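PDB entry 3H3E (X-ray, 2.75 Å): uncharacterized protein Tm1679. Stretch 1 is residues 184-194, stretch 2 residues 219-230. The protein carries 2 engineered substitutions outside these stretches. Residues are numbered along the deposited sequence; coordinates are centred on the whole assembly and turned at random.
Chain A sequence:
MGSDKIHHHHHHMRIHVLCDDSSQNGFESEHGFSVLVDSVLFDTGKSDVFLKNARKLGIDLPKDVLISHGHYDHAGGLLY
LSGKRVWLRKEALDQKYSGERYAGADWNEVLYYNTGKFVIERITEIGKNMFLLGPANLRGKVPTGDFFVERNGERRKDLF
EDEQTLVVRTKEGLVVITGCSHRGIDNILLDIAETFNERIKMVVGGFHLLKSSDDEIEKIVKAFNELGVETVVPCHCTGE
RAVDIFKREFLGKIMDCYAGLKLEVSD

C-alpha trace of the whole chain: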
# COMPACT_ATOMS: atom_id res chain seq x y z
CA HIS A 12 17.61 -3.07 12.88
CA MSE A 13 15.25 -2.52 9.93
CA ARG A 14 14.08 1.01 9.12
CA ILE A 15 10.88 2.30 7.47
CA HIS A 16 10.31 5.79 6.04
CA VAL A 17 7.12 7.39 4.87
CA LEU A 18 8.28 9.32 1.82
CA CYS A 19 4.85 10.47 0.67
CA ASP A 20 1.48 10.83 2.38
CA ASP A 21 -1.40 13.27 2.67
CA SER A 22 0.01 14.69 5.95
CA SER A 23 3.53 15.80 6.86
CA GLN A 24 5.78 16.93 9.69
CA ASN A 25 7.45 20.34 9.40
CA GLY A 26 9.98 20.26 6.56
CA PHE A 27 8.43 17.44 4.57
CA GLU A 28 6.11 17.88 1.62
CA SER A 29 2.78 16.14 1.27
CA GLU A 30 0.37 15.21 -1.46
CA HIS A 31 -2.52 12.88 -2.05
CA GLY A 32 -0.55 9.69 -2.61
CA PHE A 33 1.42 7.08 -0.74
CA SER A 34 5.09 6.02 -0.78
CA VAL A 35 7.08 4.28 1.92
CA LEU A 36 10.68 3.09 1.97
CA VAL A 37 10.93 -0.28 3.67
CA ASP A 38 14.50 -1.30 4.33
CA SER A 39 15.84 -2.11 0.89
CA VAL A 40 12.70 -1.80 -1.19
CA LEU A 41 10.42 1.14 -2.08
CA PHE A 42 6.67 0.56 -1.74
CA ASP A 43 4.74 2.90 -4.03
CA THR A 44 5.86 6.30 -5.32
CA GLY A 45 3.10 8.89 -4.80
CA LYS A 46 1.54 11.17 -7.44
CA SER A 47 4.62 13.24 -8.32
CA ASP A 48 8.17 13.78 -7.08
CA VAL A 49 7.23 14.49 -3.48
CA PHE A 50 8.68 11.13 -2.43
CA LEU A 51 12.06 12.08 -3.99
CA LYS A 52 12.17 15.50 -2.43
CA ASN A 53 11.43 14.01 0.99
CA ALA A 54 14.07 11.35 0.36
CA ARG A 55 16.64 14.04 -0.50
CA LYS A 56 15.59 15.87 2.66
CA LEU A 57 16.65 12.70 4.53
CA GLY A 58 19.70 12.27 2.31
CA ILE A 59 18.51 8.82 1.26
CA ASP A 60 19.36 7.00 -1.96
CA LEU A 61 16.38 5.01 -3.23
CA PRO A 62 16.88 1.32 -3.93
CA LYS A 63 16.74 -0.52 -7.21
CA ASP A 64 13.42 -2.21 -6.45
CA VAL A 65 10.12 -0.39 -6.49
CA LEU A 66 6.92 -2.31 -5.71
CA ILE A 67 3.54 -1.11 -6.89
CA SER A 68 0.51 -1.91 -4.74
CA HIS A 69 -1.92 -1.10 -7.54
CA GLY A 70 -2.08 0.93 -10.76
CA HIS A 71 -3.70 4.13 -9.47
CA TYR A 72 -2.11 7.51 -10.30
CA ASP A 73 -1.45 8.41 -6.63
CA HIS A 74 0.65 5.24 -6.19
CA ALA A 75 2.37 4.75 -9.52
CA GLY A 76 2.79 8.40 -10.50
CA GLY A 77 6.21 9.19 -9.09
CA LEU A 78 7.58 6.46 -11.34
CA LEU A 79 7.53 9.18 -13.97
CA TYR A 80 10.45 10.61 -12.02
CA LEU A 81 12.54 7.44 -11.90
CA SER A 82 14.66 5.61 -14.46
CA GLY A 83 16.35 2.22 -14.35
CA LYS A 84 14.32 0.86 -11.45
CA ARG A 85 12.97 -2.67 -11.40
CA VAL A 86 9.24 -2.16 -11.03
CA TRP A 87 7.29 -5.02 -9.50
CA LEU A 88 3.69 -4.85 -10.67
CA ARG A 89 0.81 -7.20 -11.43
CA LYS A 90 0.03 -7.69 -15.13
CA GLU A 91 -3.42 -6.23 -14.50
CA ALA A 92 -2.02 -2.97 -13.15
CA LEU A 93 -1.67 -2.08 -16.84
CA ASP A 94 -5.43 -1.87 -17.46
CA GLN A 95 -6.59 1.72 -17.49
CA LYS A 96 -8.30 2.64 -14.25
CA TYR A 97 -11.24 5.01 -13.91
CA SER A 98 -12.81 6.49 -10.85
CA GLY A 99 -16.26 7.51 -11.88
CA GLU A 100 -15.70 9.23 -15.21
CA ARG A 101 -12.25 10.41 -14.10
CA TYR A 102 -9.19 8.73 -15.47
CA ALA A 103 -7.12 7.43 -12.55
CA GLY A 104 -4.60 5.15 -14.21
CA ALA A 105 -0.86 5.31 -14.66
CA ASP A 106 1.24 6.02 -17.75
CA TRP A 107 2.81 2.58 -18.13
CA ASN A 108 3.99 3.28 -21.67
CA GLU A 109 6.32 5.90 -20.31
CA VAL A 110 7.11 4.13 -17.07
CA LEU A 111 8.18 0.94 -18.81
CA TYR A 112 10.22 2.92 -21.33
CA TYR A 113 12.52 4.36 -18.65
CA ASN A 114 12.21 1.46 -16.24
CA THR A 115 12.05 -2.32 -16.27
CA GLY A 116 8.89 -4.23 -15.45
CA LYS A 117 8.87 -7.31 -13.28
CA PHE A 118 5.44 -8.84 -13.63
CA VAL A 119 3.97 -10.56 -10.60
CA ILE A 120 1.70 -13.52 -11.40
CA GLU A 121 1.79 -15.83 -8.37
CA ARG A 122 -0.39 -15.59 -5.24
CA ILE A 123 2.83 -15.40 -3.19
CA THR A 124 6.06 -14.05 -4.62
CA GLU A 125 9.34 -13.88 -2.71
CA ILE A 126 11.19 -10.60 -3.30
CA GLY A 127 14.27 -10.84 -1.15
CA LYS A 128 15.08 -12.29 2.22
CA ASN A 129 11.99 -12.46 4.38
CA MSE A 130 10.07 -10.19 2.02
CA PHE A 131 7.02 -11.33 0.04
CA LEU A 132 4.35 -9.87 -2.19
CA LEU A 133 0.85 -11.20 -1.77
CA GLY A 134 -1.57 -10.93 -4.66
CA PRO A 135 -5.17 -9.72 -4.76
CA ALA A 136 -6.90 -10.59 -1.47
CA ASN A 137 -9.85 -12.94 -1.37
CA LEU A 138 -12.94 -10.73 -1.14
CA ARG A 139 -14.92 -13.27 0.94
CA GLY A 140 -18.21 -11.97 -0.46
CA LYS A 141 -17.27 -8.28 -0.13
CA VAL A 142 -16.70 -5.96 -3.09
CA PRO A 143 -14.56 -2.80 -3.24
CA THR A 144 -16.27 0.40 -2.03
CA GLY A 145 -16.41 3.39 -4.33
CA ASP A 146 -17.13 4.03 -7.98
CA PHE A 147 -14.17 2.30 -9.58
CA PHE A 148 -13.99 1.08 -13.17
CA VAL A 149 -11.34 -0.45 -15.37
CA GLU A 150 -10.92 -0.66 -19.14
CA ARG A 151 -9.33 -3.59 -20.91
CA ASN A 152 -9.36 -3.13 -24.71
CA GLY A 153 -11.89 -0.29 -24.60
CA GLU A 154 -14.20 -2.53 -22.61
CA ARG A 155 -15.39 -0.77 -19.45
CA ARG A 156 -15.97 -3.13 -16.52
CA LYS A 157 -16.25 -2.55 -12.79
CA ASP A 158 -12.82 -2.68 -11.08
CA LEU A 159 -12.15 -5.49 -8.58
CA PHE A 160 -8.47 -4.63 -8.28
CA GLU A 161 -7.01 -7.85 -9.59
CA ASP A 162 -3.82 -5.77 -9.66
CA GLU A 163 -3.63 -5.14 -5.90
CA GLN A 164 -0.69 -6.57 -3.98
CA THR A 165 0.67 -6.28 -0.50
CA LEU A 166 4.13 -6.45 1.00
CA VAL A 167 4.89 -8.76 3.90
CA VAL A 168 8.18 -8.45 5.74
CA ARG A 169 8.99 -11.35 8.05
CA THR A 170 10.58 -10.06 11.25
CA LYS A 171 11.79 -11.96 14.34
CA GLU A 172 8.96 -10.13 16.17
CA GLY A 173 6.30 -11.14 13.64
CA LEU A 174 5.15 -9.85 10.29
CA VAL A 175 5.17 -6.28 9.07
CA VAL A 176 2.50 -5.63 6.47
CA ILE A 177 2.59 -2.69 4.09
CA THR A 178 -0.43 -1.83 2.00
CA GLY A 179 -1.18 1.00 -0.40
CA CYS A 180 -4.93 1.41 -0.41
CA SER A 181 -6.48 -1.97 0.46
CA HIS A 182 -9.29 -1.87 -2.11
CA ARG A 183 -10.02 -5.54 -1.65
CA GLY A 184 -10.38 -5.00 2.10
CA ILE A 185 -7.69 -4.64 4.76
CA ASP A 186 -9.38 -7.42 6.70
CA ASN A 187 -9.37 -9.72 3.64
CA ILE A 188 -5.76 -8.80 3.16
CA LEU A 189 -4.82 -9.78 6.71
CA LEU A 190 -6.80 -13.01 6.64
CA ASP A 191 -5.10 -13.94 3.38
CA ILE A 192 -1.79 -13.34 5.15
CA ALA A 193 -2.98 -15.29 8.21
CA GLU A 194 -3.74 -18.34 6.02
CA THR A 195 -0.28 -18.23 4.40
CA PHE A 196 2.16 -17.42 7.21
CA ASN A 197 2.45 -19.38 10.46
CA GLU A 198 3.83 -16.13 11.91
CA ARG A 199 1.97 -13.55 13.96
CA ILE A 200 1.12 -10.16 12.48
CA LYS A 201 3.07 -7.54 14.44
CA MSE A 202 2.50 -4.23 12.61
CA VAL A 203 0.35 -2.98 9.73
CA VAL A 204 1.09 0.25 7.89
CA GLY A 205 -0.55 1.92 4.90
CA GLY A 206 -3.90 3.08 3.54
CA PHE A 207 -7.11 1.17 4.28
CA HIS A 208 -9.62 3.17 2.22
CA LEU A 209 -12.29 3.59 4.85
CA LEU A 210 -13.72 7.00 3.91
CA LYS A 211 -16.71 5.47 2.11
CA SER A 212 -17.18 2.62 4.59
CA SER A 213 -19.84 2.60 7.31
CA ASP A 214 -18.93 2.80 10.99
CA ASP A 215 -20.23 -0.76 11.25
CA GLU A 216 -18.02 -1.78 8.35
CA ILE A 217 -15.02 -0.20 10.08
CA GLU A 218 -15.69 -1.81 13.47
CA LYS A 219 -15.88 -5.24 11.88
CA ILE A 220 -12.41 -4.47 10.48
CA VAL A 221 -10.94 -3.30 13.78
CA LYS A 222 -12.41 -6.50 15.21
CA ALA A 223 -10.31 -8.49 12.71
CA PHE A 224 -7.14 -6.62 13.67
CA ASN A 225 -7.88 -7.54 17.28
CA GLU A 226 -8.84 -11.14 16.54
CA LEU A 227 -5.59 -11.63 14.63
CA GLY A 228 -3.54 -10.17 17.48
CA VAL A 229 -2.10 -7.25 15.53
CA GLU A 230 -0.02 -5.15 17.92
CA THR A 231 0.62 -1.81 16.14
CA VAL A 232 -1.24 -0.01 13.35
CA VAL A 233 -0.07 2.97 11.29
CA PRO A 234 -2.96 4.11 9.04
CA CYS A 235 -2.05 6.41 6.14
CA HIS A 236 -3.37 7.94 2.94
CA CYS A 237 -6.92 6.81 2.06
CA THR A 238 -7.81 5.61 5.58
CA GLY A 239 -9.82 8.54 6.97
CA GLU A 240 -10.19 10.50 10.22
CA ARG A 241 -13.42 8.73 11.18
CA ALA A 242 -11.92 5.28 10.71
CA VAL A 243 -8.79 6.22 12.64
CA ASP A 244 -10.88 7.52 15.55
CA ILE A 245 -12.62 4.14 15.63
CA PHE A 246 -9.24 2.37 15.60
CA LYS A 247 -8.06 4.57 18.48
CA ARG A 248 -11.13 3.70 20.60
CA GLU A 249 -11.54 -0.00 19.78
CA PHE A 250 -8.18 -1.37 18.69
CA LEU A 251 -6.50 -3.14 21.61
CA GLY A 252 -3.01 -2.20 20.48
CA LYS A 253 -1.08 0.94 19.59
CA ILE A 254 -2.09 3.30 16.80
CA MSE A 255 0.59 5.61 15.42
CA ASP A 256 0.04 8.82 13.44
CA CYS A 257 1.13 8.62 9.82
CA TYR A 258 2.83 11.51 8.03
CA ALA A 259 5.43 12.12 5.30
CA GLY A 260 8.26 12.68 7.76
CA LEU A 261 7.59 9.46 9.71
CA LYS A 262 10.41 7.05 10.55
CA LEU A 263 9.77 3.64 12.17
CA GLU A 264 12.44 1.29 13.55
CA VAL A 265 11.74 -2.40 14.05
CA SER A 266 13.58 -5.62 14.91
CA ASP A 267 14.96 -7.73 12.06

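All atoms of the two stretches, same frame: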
# COMPACT_ATOMS: atom_id res chain seq x y z
N GLY A 184 -10.04 -4.89 0.69
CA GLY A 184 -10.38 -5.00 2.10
C GLY A 184 -9.19 -5.31 2.98
O GLY A 184 -8.53 -6.32 2.78
N ILE A 185 -8.89 -4.45 3.95
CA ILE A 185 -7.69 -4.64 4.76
C ILE A 185 -7.83 -5.88 5.61
O ILE A 185 -6.85 -6.58 5.87
CB ILE A 185 -7.37 -3.41 5.62
CG1 ILE A 185 -6.07 -3.60 6.40
CG2 ILE A 185 -8.50 -3.15 6.58
CD1 ILE A 185 -4.93 -4.08 5.61
N ASP A 186 -9.06 -6.16 6.02
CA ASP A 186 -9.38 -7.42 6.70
C ASP A 186 -9.16 -8.66 5.82
O ASP A 186 -8.58 -9.64 6.27
CB ASP A 186 -10.80 -7.40 7.28
CG ASP A 186 -11.90 -7.14 6.23
OD1 ASP A 186 -11.64 -6.48 5.21
OD2 ASP A 186 -13.04 -7.59 6.46
N ASN A 187 -9.62 -8.62 4.58
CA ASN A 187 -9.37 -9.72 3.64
C ASN A 187 -7.89 -9.91 3.42
O ASN A 187 -7.40 -11.03 3.29
CB ASN A 187 -10.06 -9.45 2.30
CG ASN A 187 -11.53 -9.70 2.38
OD1 ASN A 187 -11.97 -10.59 3.10
ND2 ASN A 187 -12.32 -8.90 1.67
N ILE A 188 -7.19 -8.79 3.40
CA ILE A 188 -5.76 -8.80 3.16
C ILE A 188 -5.07 -9.50 4.31
O ILE A 188 -4.19 -10.32 4.09
CB ILE A 188 -5.24 -7.37 2.96
CG1 ILE A 188 -5.69 -6.86 1.58
CG2 ILE A 188 -3.75 -7.32 3.13
CD1 ILE A 188 -5.41 -5.40 1.30
N LEU A 189 -5.48 -9.20 5.53
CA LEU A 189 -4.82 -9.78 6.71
C LEU A 189 -5.13 -11.26 6.87
O LEU A 189 -4.27 -12.04 7.22
CB LEU A 189 -5.22 -9.02 7.97
CG LEU A 189 -4.70 -7.58 8.08
CD1 LEU A 189 -5.08 -7.00 9.42
CD2 LEU A 189 -3.21 -7.56 7.92
N LEU A 190 -6.38 -11.62 6.60
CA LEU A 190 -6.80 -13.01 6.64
C LEU A 190 -6.06 -13.81 5.58
O LEU A 190 -5.66 -14.95 5.82
CB LEU A 190 -8.30 -13.11 6.42
CG LEU A 190 -9.22 -12.42 7.44
CD1 LEU A 190 -10.62 -12.21 6.88
CD2 LEU A 190 -9.27 -13.24 8.71
N ASP A 191 -5.87 -13.24 4.40
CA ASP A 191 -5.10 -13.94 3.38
C ASP A 191 -3.69 -14.21 3.89
O ASP A 191 -3.15 -15.29 3.71
CB ASP A 191 -5.07 -13.17 2.06
CG ASP A 191 -6.22 -13.54 1.13
OD1 ASP A 191 -7.26 -14.02 1.62
OD2 ASP A 191 -6.07 -13.37 -0.10
N ILE A 192 -3.11 -13.22 4.56
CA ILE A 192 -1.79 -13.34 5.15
C ILE A 192 -1.78 -14.41 6.26
O ILE A 192 -0.95 -15.30 6.26
CB ILE A 192 -1.34 -11.99 5.70
CG1 ILE A 192 -1.15 -11.02 4.53
CG2 ILE A 192 -0.08 -12.12 6.48
CD1 ILE A 192 -0.85 -9.64 4.95
N ALA A 193 -2.73 -14.30 7.17
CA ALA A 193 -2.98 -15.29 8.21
C ALA A 193 -3.07 -16.76 7.75
O ALA A 193 -2.68 -17.68 8.49
CB ALA A 193 -4.24 -14.91 8.95
N GLU A 194 -3.59 -16.98 6.55
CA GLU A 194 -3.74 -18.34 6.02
C GLU A 194 -2.44 -18.85 5.39
O GLU A 194 -2.33 -20.04 5.09
CB GLU A 194 -4.85 -18.42 4.97
CG GLU A 194 -6.17 -17.78 5.37
CD GLU A 194 -7.23 -17.90 4.28
OE1 GLU A 194 -6.85 -18.03 3.09
OE2 GLU A 194 -8.44 -17.87 4.60
N LYS A 219 -16.10 -3.87 12.28
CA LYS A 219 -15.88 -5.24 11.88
C LYS A 219 -14.40 -5.44 11.49
O LYS A 219 -13.82 -6.52 11.70
CB LYS A 219 -16.80 -5.55 10.69
CG LYS A 219 -17.63 -6.82 10.82
CD LYS A 219 -16.78 -8.09 10.77
CE LYS A 219 -17.56 -9.31 11.29
NZ LYS A 219 -17.71 -9.34 12.78
N ILE A 220 -13.79 -4.40 10.92
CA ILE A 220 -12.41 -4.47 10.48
C ILE A 220 -11.47 -4.39 11.68
O ILE A 220 -10.58 -5.23 11.83
CB ILE A 220 -12.09 -3.36 9.46
CG1 ILE A 220 -12.59 -3.76 8.08
CG2 ILE A 220 -10.59 -3.05 9.41
CD1 ILE A 220 -12.62 -2.62 7.10
N VAL A 221 -11.70 -3.41 12.54
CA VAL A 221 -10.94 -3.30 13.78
C VAL A 221 -11.02 -4.60 14.57
O VAL A 221 -10.03 -5.04 15.17
CB VAL A 221 -11.45 -2.18 14.66
CG1 VAL A 221 -10.66 -2.14 15.95
CG2 VAL A 221 -11.35 -0.85 13.91
N LYS A 222 -12.20 -5.21 14.57
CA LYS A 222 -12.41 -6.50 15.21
C LYS A 222 -11.44 -7.54 14.65
O LYS A 222 -10.86 -8.30 15.42
CB LYS A 222 -13.86 -6.94 15.04
CG LYS A 222 -14.25 -8.23 15.75
CD LYS A 222 -15.52 -8.83 15.13
CE LYS A 222 -16.03 -10.09 15.86
NZ LYS A 222 -16.98 -9.78 17.00
N ALA A 223 -11.25 -7.54 13.33
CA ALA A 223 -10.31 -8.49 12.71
C ALA A 223 -8.87 -8.23 13.13
O ALA A 223 -8.13 -9.17 13.41
CB ALA A 223 -10.42 -8.46 11.19
N PHE A 224 -8.47 -6.97 13.17
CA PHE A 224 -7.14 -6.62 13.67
C PHE A 224 -6.96 -7.21 15.06
O PHE A 224 -5.96 -7.85 15.36
CB PHE A 224 -6.96 -5.11 13.71
CG PHE A 224 -6.50 -4.50 12.40
CD1 PHE A 224 -7.38 -4.32 11.35
CD2 PHE A 224 -5.19 -4.08 12.23
CE1 PHE A 224 -6.96 -3.75 10.17
CE2 PHE A 224 -4.77 -3.50 11.04
CZ PHE A 224 -5.65 -3.33 10.01
N ASN A 225 -7.95 -7.01 15.93
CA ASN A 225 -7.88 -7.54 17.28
C ASN A 225 -7.82 -9.06 17.31
O ASN A 225 -6.94 -9.64 17.94
CB ASN A 225 -9.06 -7.04 18.12
CG ASN A 225 -8.92 -5.59 18.48
OD1 ASN A 225 -7.81 -5.04 18.49
ND2 ASN A 225 -10.04 -4.95 18.78
N GLU A 226 -8.77 -9.68 16.63
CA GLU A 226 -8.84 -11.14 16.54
C GLU A 226 -7.52 -11.75 16.11
O GLU A 226 -7.14 -12.83 16.58
CB GLU A 226 -9.92 -11.55 15.54
CG GLU A 226 -11.32 -11.11 15.88
CD GLU A 226 -11.94 -11.90 17.00
OE1 GLU A 226 -11.34 -12.91 17.43
OE2 GLU A 226 -13.04 -11.52 17.45
N LEU A 227 -6.82 -11.08 15.19
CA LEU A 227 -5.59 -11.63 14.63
C LEU A 227 -4.38 -11.27 15.47
O LEU A 227 -3.26 -11.65 15.15
CB LEU A 227 -5.38 -11.20 13.18
CG LEU A 227 -6.39 -11.66 12.11
CD1 LEU A 227 -6.10 -11.01 10.77
CD2 LEU A 227 -6.43 -13.17 11.92
N GLY A 228 -4.61 -10.54 16.56
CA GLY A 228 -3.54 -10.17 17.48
C GLY A 228 -2.54 -9.16 16.93
O GLY A 228 -1.37 -9.17 17.32
N VAL A 229 -2.98 -8.29 16.03
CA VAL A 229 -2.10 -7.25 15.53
C VAL A 229 -1.76 -6.28 16.66
O VAL A 229 -2.64 -5.87 17.42
CB VAL A 229 -2.72 -6.49 14.34
CG1 VAL A 229 -1.76 -5.44 13.84
CG2 VAL A 229 -3.06 -7.45 13.24
N GLU A 230 -0.48 -5.93 16.78
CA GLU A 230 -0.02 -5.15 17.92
C GLU A 230 -0.01 -3.64 17.65
O GLU A 230 -0.46 -2.87 18.49
CB GLU A 230 1.36 -5.64 18.38
CG GLU A 230 1.88 -4.95 19.63
CD GLU A 230 0.87 -4.96 20.77
OE1 GLU A 230 0.28 -6.04 21.04
OE2 GLU A 230 0.66 -3.90 21.40

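A helix starting at Ile 185 and a helix already under way at Lys 219 and running to Glu 226 lie side by side in nearly the same direction, their axes 22° apart and 9.5 Å at closest approach. No hydrogen bond crosses between them; the contact, which buries 429 Å² in all, is made mostly by apolar side chains, with the carbon atoms of Asp 186 joining in. Leu 227 and Leu 189 cover the most surface. Leu 227, just past the second helix, points its CA-to-CB bond toward the first and sets CD1 3.5 Å from Leu 189 CB. Its CD2 lies 4.1 Å from Ala 193 CB and 4.3 Å from Leu 190 CD2, so one branched side chain reaches residues on successive turns. The small methyl of Ala 193 faces Leu 227 across a CA separation of 7.8 Å. Leu 189, buried and with its CA-to-CB bond also directed toward the other stretch, lays CD1 over one face of the Phe 224 ring, 3.7 Å from the centroid and 8° off the normal, a CH-pi contact. The same CD1 is 4.3 Å from Val 229 CG2. The CA-to-CB bond of Phe 224 points sideways, with chi1 at -85° (m), but its ring comes nearer, and CZ also packs 3.6 Å from Ile 185 CG1. Near the start of the first helix, Ile 185 CG2 meets Ile 220 CG2 at 3.5 Å, two beta-branched side chains filling a buried space. The helices come close here: the CA atoms of Asp 186 and Ile 220 are 5.7 Å apart. Asp 186 CB rests 4.1 Å from Ala 223 CB, the one side-chain atom of that alanine, and Asp 186 CG lies 3.9 Å from Ile 220 CG1, while both carboxylate oxygens are hydrogen-bonded elsewhere in the structure. After Leu 227, Gly 228 takes positive phi, which favours glycine, and closes the helix in a Schellman motif: Val 229 N bonds Phe 224 O (3.1 Å) and Gly 228 N bonds Asn 225 O (2.9 Å).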